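Local atomic coordinates of beta-Ala-His dipeptidase (Homo sapiens, PDB entry 3DLJ), a protein that hydrolyses Xaa-His dipeptides, above all carnosine and anserine, as a secreted dizinc metallopeptidase of the M20 family. Residues Trp320-Ala333 with Arg346-Met359. Numbering follows the deposited sequence.
Sequences WRYPSLSIHGIEGA and RVIGKFSIRLVPHM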
ATOM      1  N   TRP A 320       7.815  -7.433  10.754  1.00 30.29           N
ATOM      2  CA  TRP A 320       8.483  -6.139  10.662  1.00 29.83           C
ATOM      3  C   TRP A 320       9.982  -6.167  10.396  1.00 29.18           C
ATOM      4  O   TRP A 320      10.510  -5.265   9.753  1.00 28.07           O
ATOM      5  CB  TRP A 320       8.230  -5.313  11.923  1.00 29.31           C
ATOM      6  CG  TRP A 320       6.789  -4.982  12.206  1.00 29.15           C
ATOM      7  CD1 TRP A 320       5.706  -5.121  11.357  1.00 29.59           C
ATOM      8  CD2 TRP A 320       6.278  -4.421  13.415  1.00 29.55           C
ATOM      9  NE1 TRP A 320       4.565  -4.703  11.979  1.00 29.55           N
ATOM     10  CE2 TRP A 320       4.882  -4.269  13.246  1.00 31.17           C
ATOM     11  CE3 TRP A 320       6.871  -4.026  14.640  1.00 31.09           C
ATOM     12  CZ2 TRP A 320       4.063  -3.741  14.250  1.00 30.17           C
ATOM     13  CZ3 TRP A 320       6.061  -3.511  15.637  1.00 29.92           C
ATOM     14  CH2 TRP A 320       4.667  -3.373  15.435  1.00 30.14           C
ATOM     15  N   ARG A 321      10.660  -7.179  10.914  1.00 29.28           N
ATOM     16  CA  ARG A 321      12.127  -7.144  10.977  1.00 29.32           C
ATOM     17  C   ARG A 321      12.828  -8.449  10.565  1.00 29.13           C
ATOM     18  O   ARG A 321      14.058  -8.547  10.593  1.00 28.93           O
ATOM     19  CB  ARG A 321      12.600  -6.623  12.354  1.00 28.97           C
ATOM     20  CG  ARG A 321      12.288  -7.518  13.561  1.00 28.49           C
ATOM     21  CD  ARG A 321      13.389  -8.582  13.773  1.00 27.08           C
ATOM     22  NE  ARG A 321      14.684  -7.989  14.126  1.00 26.93           N
ATOM     23  CZ  ARG A 321      15.877  -8.509  13.815  1.00 27.14           C
ATOM     24  NH1 ARG A 321      15.971  -9.632  13.111  1.00 28.83           N
ATOM     25  NH2 ARG A 321      16.991  -7.902  14.194  1.00 24.67           N
ATOM     26  N   TYR A 322      12.029  -9.441  10.176  1.00 29.58           N
ATOM     27  CA  TYR A 322      12.550 -10.624   9.501  1.00 29.10           C
ATOM     28  C   TYR A 322      12.052 -10.657   8.048  1.00 29.29           C
ATOM     29  O   TYR A 322      10.955 -10.195   7.757  1.00 29.67           O
ATOM     30  CB  TYR A 322      12.152 -11.903  10.235  1.00 28.59           C
ATOM     31  CG  TYR A 322      12.846 -12.137  11.564  1.00 29.43           C
ATOM     32  CD1 TYR A 322      12.124 -12.106  12.754  1.00 29.73           C
ATOM     33  CD2 TYR A 322      14.207 -12.431  11.637  1.00 27.21           C
ATOM     34  CE1 TYR A 322      12.719 -12.348  13.973  1.00 27.92           C
ATOM     35  CE2 TYR A 322      14.810 -12.672  12.852  1.00 28.47           C
ATOM     36  CZ  TYR A 322      14.059 -12.622  14.024  1.00 29.64           C
ATOM     37  OH  TYR A 322      14.637 -12.863  15.263  1.00 29.44           O
ATOM     38  N   PRO A 323      12.875 -11.193   7.117  1.00 29.53           N
ATOM     39  CA  PRO A 323      12.402 -11.312   5.743  1.00 29.33           C
ATOM     40  C   PRO A 323      11.307 -12.387   5.640  1.00 29.59           C
ATOM     41  O   PRO A 323      11.182 -13.235   6.517  1.00 30.07           O
ATOM     42  CB  PRO A 323      13.670 -11.738   4.984  1.00 29.28           C
ATOM     43  CG  PRO A 323      14.482 -12.425   5.976  1.00 29.76           C
ATOM     44  CD  PRO A 323      14.240 -11.723   7.274  1.00 28.07           C
ATOM     45  N   SER A 324      10.498 -12.335   4.593  1.00 29.58           N
ATOM     46  CA  SER A 324       9.451 -13.311   4.424  1.00 29.56           C
ATOM     47  C   SER A 324       9.328 -13.619   2.936  1.00 29.77           C
ATOM     48  O   SER A 324       9.643 -12.759   2.091  1.00 30.69           O
ATOM     49  CB  SER A 324       8.127 -12.781   4.992  1.00 29.65           C
ATOM     50  OG  SER A 324       7.579 -11.771   4.163  1.00 29.73           O
ATOM     51  N   LEU A 325       8.895 -14.833   2.612  1.00 29.11           N
ATOM     52  CA  LEU A 325       8.728 -15.235   1.224  1.00 28.75           C
ATOM     53  C   LEU A 325       7.297 -15.714   0.972  1.00 29.34           C
ATOM     54  O   LEU A 325       6.794 -16.571   1.706  1.00 29.47           O
ATOM     55  CB  LEU A 325       9.772 -16.291   0.834  1.00 27.91           C
ATOM     56  CG  LEU A 325       9.849 -16.687  -0.656  1.00 27.69           C
ATOM     57  CD1 LEU A 325      11.193 -17.273  -0.937  1.00 24.77           C
ATOM     58  CD2 LEU A 325       8.727 -17.664  -1.101  1.00 26.12           C
ATOM     59  N   SER A 326       6.646 -15.139  -0.045  1.00 29.25           N
ATOM     60  CA  SER A 326       5.289 -15.520  -0.435  1.00 30.54           C
ATOM     61  C   SER A 326       5.193 -15.896  -1.906  1.00 30.72           C
ATOM     62  O   SER A 326       5.666 -15.161  -2.767  1.00 31.06           O
ATOM     63  CB  SER A 326       4.306 -14.374  -0.155  1.00 30.50           C
ATOM     64  OG  SER A 326       4.259 -14.107   1.220  1.00 30.06           O
ATOM     65  N   ILE A 327       4.571 -17.037  -2.186  1.00 31.43           N
ATOM     66  CA  ILE A 327       4.309 -17.441  -3.554  1.00 30.66           C
ATOM     67  C   ILE A 327       2.910 -16.963  -3.887  1.00 30.41           C
ATOM     68  O   ILE A 327       1.955 -17.270  -3.177  1.00 31.04           O
ATOM     69  CB  ILE A 327       4.461 -18.984  -3.764  1.00 31.43           C
ATOM     70  CG1 ILE A 327       5.889 -19.443  -3.440  1.00 29.97           C
ATOM     71  CG2 ILE A 327       4.081 -19.383  -5.196  1.00 29.91           C
ATOM     72  CD1 ILE A 327       5.920 -20.858  -2.829  1.00 32.30           C
ATOM     73  N   HIS A 328       2.822 -16.175  -4.953  1.00 30.20           N
ATOM     74  CA  HIS A 328       1.608 -15.478  -5.337  1.00 29.69           C
ATOM     75  C   HIS A 328       0.761 -16.274  -6.321  1.00 29.02           C
ATOM     76  O   HIS A 328      -0.448 -16.266  -6.230  1.00 30.03           O
ATOM     77  CB  HIS A 328       1.961 -14.086  -5.934  1.00 29.45           C
ATOM     78  CG  HIS A 328       2.841 -13.254  -5.039  1.00 30.11           C
ATOM     79  ND1 HIS A 328       2.531 -12.992  -3.721  1.00 31.91           N
ATOM     80  CD2 HIS A 328       4.037 -12.664  -5.263  1.00 28.39           C
ATOM     81  CE1 HIS A 328       3.484 -12.250  -3.184  1.00 29.35           C
ATOM     82  NE2 HIS A 328       4.408 -12.039  -4.101  1.00 26.64           N
ATOM     83  N   GLY A 329       1.392 -16.936  -7.280  1.00 28.72           N
ATOM     84  CA  GLY A 329       0.652 -17.607  -8.315  1.00 28.29           C
ATOM     85  C   GLY A 329       1.494 -18.061  -9.472  1.00 28.83           C
ATOM     86  O   GLY A 329       2.716 -17.919  -9.472  1.00 29.06           O
ATOM     87  N   ILE A 330       0.812 -18.619 -10.468  1.00 29.44           N
ATOM     88  CA  ILE A 330       1.407 -19.067 -11.703  1.00 28.82           C
ATOM     89  C   ILE A 330       0.604 -18.459 -12.857  1.00 29.50           C
ATOM     90  O   ILE A 330      -0.632 -18.502 -12.844  1.00 29.10           O
ATOM     91  CB  ILE A 330       1.381 -20.614 -11.790  1.00 29.23           C
ATOM     92  CG1 ILE A 330       2.210 -21.226 -10.645  1.00 29.18           C
ATOM     93  CG2 ILE A 330       1.840 -21.091 -13.190  1.00 27.38           C
ATOM     94  CD1 ILE A 330       2.215 -22.762 -10.538  1.00 28.84           C
ATOM     95  N   GLU A 331       1.301 -17.924 -13.863  1.00 29.73           N
ATOM     96  CA  GLU A 331       0.649 -17.426 -15.090  1.00 30.42           C
ATOM     97  C   GLU A 331       0.925 -18.429 -16.245  1.00 29.91           C
ATOM     98  O   GLU A 331       2.002 -18.993 -16.307  1.00 29.45           O
ATOM     99  CB  GLU A 331       1.181 -16.025 -15.420  1.00 29.40           C
ATOM    100  CG  GLU A 331       0.582 -15.356 -16.707  1.00 31.63           C
ATOM    101  CD  GLU A 331       1.341 -14.090 -17.123  1.00 33.40           C
ATOM    102  OE1 GLU A 331       2.065 -13.496 -16.274  1.00 36.14           O
ATOM    103  OE2 GLU A 331       1.217 -13.686 -18.311  1.00 38.47           O
ATOM    104  N   GLY A 332      -0.070 -18.681 -17.096  1.00 30.22           N
ATOM    105  CA  GLY A 332       0.085 -19.473 -18.331  1.00 29.60           C
ATOM    106  C   GLY A 332      -0.431 -20.890 -18.286  1.00 29.92           C
ATOM    107  O   GLY A 332      -0.349 -21.611 -19.287  1.00 30.71           O
ATOM    108  N   ALA A 333      -0.935 -21.300 -17.124  1.00 29.03           N
ATOM    109  CA  ALA A 333      -1.520 -22.622 -16.894  1.00 29.08           C
ATOM    110  C   ALA A 333      -3.052 -22.579 -16.813  1.00 29.02           C
ATOM    111  O   ALA A 333      -3.671 -21.559 -17.108  1.00 28.92           O
ATOM    112  CB  ALA A 333      -0.921 -23.281 -15.587  1.00 28.01           C
ATOM    113  N   ARG A 346       4.177 -22.877 -21.517  1.00 34.33           N
ATOM    114  CA  ARG A 346       4.990 -21.807 -20.968  1.00 34.79           C
ATOM    115  C   ARG A 346       4.286 -21.248 -19.755  1.00 33.42           C
ATOM    116  O   ARG A 346       3.144 -20.769 -19.841  1.00 33.08           O
ATOM    117  CB  ARG A 346       5.147 -20.687 -22.019  1.00 35.05           C
ATOM    118  CG  ARG A 346       6.388 -19.841 -21.859  1.00 36.47           C
ATOM    119  CD  ARG A 346       6.416 -18.744 -22.947  1.00 38.38           C
ATOM    120  NE  ARG A 346       5.849 -17.513 -22.414  1.00 45.85           N
ATOM    121  CZ  ARG A 346       6.418 -16.318 -22.532  1.00 49.67           C
ATOM    122  NH1 ARG A 346       5.834 -15.245 -21.983  1.00 48.96           N
ATOM    123  NH2 ARG A 346       7.567 -16.202 -23.206  1.00 50.04           N
ATOM    124  N   VAL A 347       4.982 -21.282 -18.631  1.00 32.36           N
ATOM    125  CA  VAL A 347       4.411 -20.868 -17.356  1.00 31.25           C
ATOM    126  C   VAL A 347       5.374 -19.936 -16.616  1.00 31.58           C
ATOM    127  O   VAL A 347       6.603 -20.033 -16.790  1.00 31.72           O
ATOM    128  CB  VAL A 347       4.092 -22.112 -16.480  1.00 31.45           C
ATOM    129  CG1 VAL A 347       2.928 -22.878 -17.058  1.00 29.31           C
ATOM    130  CG2 VAL A 347       5.328 -23.026 -16.391  1.00 28.19           C
ATOM    131  N   ILE A 348       4.817 -19.029 -15.814  1.00 30.74           N
ATOM    132  CA  ILE A 348       5.600 -18.063 -15.042  1.00 30.45           C
ATOM    133  C   ILE A 348       5.155 -18.100 -13.576  1.00 30.37           C
ATOM    134  O   ILE A 348       4.015 -17.748 -13.250  1.00 29.65           O
ATOM    135  CB  ILE A 348       5.463 -16.577 -15.592  1.00 30.75           C
ATOM    136  CG1 ILE A 348       5.566 -16.522 -17.126  1.00 30.45           C
ATOM    137  CG2 ILE A 348       6.556 -15.644 -14.993  1.00 28.85           C
ATOM    138  CD1 ILE A 348       5.509 -15.120 -17.695  1.00 29.91           C
ATOM    139  N   GLY A 349       6.057 -18.525 -12.701  1.00 30.06           N
ATOM    140  CA  GLY A 349       5.808 -18.493 -11.275  1.00 30.51           C
ATOM    141  C   GLY A 349       6.068 -17.091 -10.750  1.00 31.57           C
ATOM    142  O   GLY A 349       6.969 -16.405 -11.227  1.00 32.18           O
ATOM    143  N   LYS A 350       5.290 -16.671  -9.751  1.00 32.43           N
ATOM    144  CA  LYS A 350       5.459 -15.354  -9.117  1.00 31.71           C
ATOM    145  C   LYS A 350       5.612 -15.490  -7.620  1.00 30.84           C
ATOM    146  O   LYS A 350       4.829 -16.183  -6.950  1.00 31.16           O
ATOM    147  CB  LYS A 350       4.262 -14.448  -9.410  1.00 31.62           C
ATOM    148  CG  LYS A 350       3.733 -14.501 -10.843  1.00 33.76           C
ATOM    149  CD  LYS A 350       4.374 -13.502 -11.774  1.00 32.82           C
ATOM    150  CE  LYS A 350       3.863 -13.751 -13.194  1.00 34.60           C
ATOM    151  NZ  LYS A 350       2.728 -12.841 -13.553  1.00 34.99           N
ATOM    152  N   PHE A 351       6.621 -14.816  -7.088  1.00 30.10           N
ATOM    153  CA  PHE A 351       6.857 -14.811  -5.663  1.00 29.51           C
ATOM    154  C   PHE A 351       7.706 -13.597  -5.301  1.00 29.60           C
ATOM    155  O   PHE A 351       8.336 -12.997  -6.160  1.00 29.32           O
ATOM    156  CB  PHE A 351       7.529 -16.128  -5.195  1.00 28.73           C
ATOM    157  CG  PHE A 351       8.992 -16.272  -5.609  1.00 27.69           C
ATOM    158  CD1 PHE A 351      10.012 -15.827  -4.770  1.00 25.46           C
ATOM    159  CD2 PHE A 351       9.332 -16.843  -6.825  1.00 27.20           C
ATOM    160  CE1 PHE A 351      11.350 -15.968  -5.118  1.00 26.30           C
ATOM    161  CE2 PHE A 351      10.679 -16.987  -7.194  1.00 28.62           C
ATOM    162  CZ  PHE A 351      11.687 -16.555  -6.334  1.00 28.69           C
ATOM    163  N   SER A 352       7.704 -13.236  -4.030  1.00 29.95           N
ATOM    164  CA  SER A 352       8.476 -12.088  -3.594  1.00 30.54           C
ATOM    165  C   SER A 352       9.037 -12.325  -2.207  1.00 30.14           C
ATOM    166  O   SER A 352       8.526 -13.129  -1.443  1.00 30.22           O
ATOM    167  CB  SER A 352       7.635 -10.788  -3.644  1.00 30.55           C
ATOM    168  OG  SER A 352       6.457 -10.891  -2.861  1.00 30.97           O
ATOM    169  N   ILE A 353      10.102 -11.605  -1.910  1.00 30.27           N
ATOM    170  CA  ILE A 353      10.739 -11.632  -0.621  1.00 30.46           C
ATOM    171  C   ILE A 353      10.724 -10.208  -0.060  1.00 30.88           C
ATOM    172  O   ILE A 353      11.283  -9.274  -0.656  1.00 31.96           O
ATOM    173  CB  ILE A 353      12.200 -12.179  -0.728  1.00 30.35           C
ATOM    174  CG1 ILE A 353      12.207 -13.580  -1.370  1.00 30.24           C
ATOM    175  CG2 ILE A 353      12.869 -12.206   0.632  1.00 27.83           C
ATOM    176  CD1 ILE A 353      13.597 -14.130  -1.705  1.00 31.17           C
ATOM    177  N   ARG A 354      10.096 -10.055   1.093  1.00 30.75           N
ATOM    178  CA  ARG A 354      10.121  -8.811   1.822  1.00 29.92           C
ATOM    179  C   ARG A 354      11.470  -8.631   2.463  1.00 29.91           C
ATOM    180  O   ARG A 354      12.031  -9.564   3.045  1.00 30.64           O
ATOM    181  CB  ARG A 354       8.992  -8.792   2.843  1.00 30.09           C
ATOM    182  CG  ARG A 354       7.617  -8.932   2.199  1.00 30.07           C
ATOM    183  CD  ARG A 354       7.119  -7.613   1.577  1.00 32.56           C
ATOM    184  NE  ARG A 354       5.830  -7.775   0.886  1.00 34.69           N
ATOM    185  CZ  ARG A 354       5.194  -6.812   0.209  1.00 35.86           C
ATOM    186  NH1 ARG A 354       4.030  -7.074  -0.378  1.00 34.65           N
ATOM    187  NH2 ARG A 354       5.716  -5.587   0.119  1.00 34.86           N
ATOM    188  N   LEU A 355      12.024  -7.432   2.325  1.00 29.59           N
ATOM    189  CA  LEU A 355      13.386  -7.200   2.752  1.00 29.11           C
ATOM    190  C   LEU A 355      13.431  -6.342   4.003  1.00 29.05           C
ATOM    191  O   LEU A 355      12.578  -5.489   4.206  1.00 28.84           O
ATOM    192  CB  LEU A 355      14.203  -6.577   1.633  1.00 29.31           C
ATOM    193  CG  LEU A 355      14.094  -7.208   0.239  1.00 29.66           C
ATOM    194  CD1 LEU A 355      15.009  -6.449  -0.738  1.00 30.40           C
ATOM    195  CD2 LEU A 355      14.493  -8.651   0.269  1.00 30.42           C
ATOM    196  N   VAL A 356      14.432  -6.602   4.840  1.00 28.73           N
ATOM    197  CA  VAL A 356      14.617  -5.895   6.095  1.00 28.77           C
ATOM    198  C   VAL A 356      16.103  -5.480   6.216  1.00 29.05           C
ATOM    199  O   VAL A 356      16.958  -6.014   5.511  1.00 29.16           O
ATOM    200  CB  VAL A 356      14.192  -6.778   7.318  1.00 28.65           C
ATOM    201  CG1 VAL A 356      12.734  -7.187   7.199  1.00 27.59           C
ATOM    202  CG2 VAL A 356      15.099  -8.013   7.453  1.00 26.44           C
ATOM    203  N   PRO A 357      16.404  -4.494   7.073  1.00 29.38           N
ATOM    204  CA  PRO A 357      17.799  -4.186   7.393  1.00 29.53           C
ATOM    205  C   PRO A 357      18.576  -5.426   7.861  1.00 30.21           C
ATOM    206  O   PRO A 357      18.048  -6.191   8.669  1.00 30.25           O
ATOM    207  CB  PRO A 357      17.683  -3.170   8.534  1.00 28.80           C
ATOM    208  CG  PRO A 357      16.338  -2.572   8.399  1.00 28.97           C
ATOM    209  CD  PRO A 357      15.454  -3.573   7.735  1.00 29.55           C
ATOM    210  N   HIS A 358      19.801  -5.643   7.370  1.00 30.54           N
ATOM    211  CA  HIS A 358      20.464  -4.795   6.375  1.00 31.33           C
ATOM    212  C   HIS A 358      20.618  -5.453   4.998  1.00 31.25           C
ATOM    213  O   HIS A 358      21.695  -5.412   4.421  1.00 31.05           O
ATOM    214  CB  HIS A 358      21.850  -4.376   6.881  1.00 31.70           C
ATOM    215  CG  HIS A 358      21.825  -3.158   7.743  1.00 34.14           C
ATOM    216  ND1 HIS A 358      22.681  -2.980   8.809  1.00 35.91           N
ATOM    217  CD2 HIS A 358      21.022  -2.064   7.712  1.00 35.55           C
ATOM    218  CE1 HIS A 358      22.416  -1.821   9.392  1.00 36.98           C
ATOM    219  NE2 HIS A 358      21.411  -1.249   8.748  1.00 36.57           N
ATOM    220  N   MET A 359      19.544  -6.039   4.469  1.00 31.23           N
ATOM    221  CA  MET A 359      19.628  -6.800   3.209  1.00 30.92           C
ATOM    222  C   MET A 359      19.881  -5.945   1.942  1.00 31.41           C
ATOM    223  O   MET A 359      19.225  -4.935   1.716  1.00 30.52           O
ATOM    224  CB  MET A 359      18.372  -7.679   3.025  1.00 30.03           C
ATOM    225  CG  MET A 359      18.093  -8.648   4.195  1.00 29.32           C
ATOM    226  SD  MET A 359      16.485  -9.481   4.117  1.00 29.37           S
ATOM    227  CE  MET A 359      16.834 -10.762   2.891  1.00 24.52           C
TER
HETATM  228  O   HOH W   1      15.929  -6.255  10.451  1.00 38.38           O
HETATM  229  O   HOH W   2       1.073 -22.079 -21.531  1.00 25.09           O
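Ser-326 and Ser-352 exchange a pair of backbone hydrogen bonds, and Glu-331 and Ile-348 do the same farther along: the pattern of antiparallel strands. The axes of 324-331 and 346-355 lie 168° apart in direction. Between these pairs lies a classic beta bulge: His-328 and Gly-329 both face Lys-350, whose O takes His-328 N at 2.8 Å while its N reaches Gly-329 O.

Most of the polar side chains share the face of Ser-352 and Lys-350, with Ile-348 among them. The edge of the His-328 imidazole meets Ser-352, NE2 lying 2.7 Å from OG in a hydrogen bond, with Ser-326 O over one face of the ring. Lys-350 bends at chi2 (-90°) and again at chi4, which carries NZ across to Glu-331 OE1, 2.9 Å away and almost head-on to its C-O bond, in a salt bridge. A methionine in place of Lys-350 would probably leave the Glu-331 carboxylate without this charged mate and freer to swing.

The opposite face, that of Leu-325 and Phe-351, is apolar. Leu-325 CD1 rests 3.9 Å from Ile-353 CG1, and Ile-330 lies side by side with Val-347. Beyond the strand, Met-359 SD packs 3.7 Å from Pro-323 CB.

The pair probably belongs to the lid (dimerisation) domain of M20 peptidases. Strand 346-355 lies between 324-331 and 216-232 in one sheet, joined to the latter by backbone hydrogen bonds, among them Phe-351 with Phe-227. Helix 361-377 covers Phe-351 and Ile-353, while helix 250-258 covers Ile-330 and Val-347.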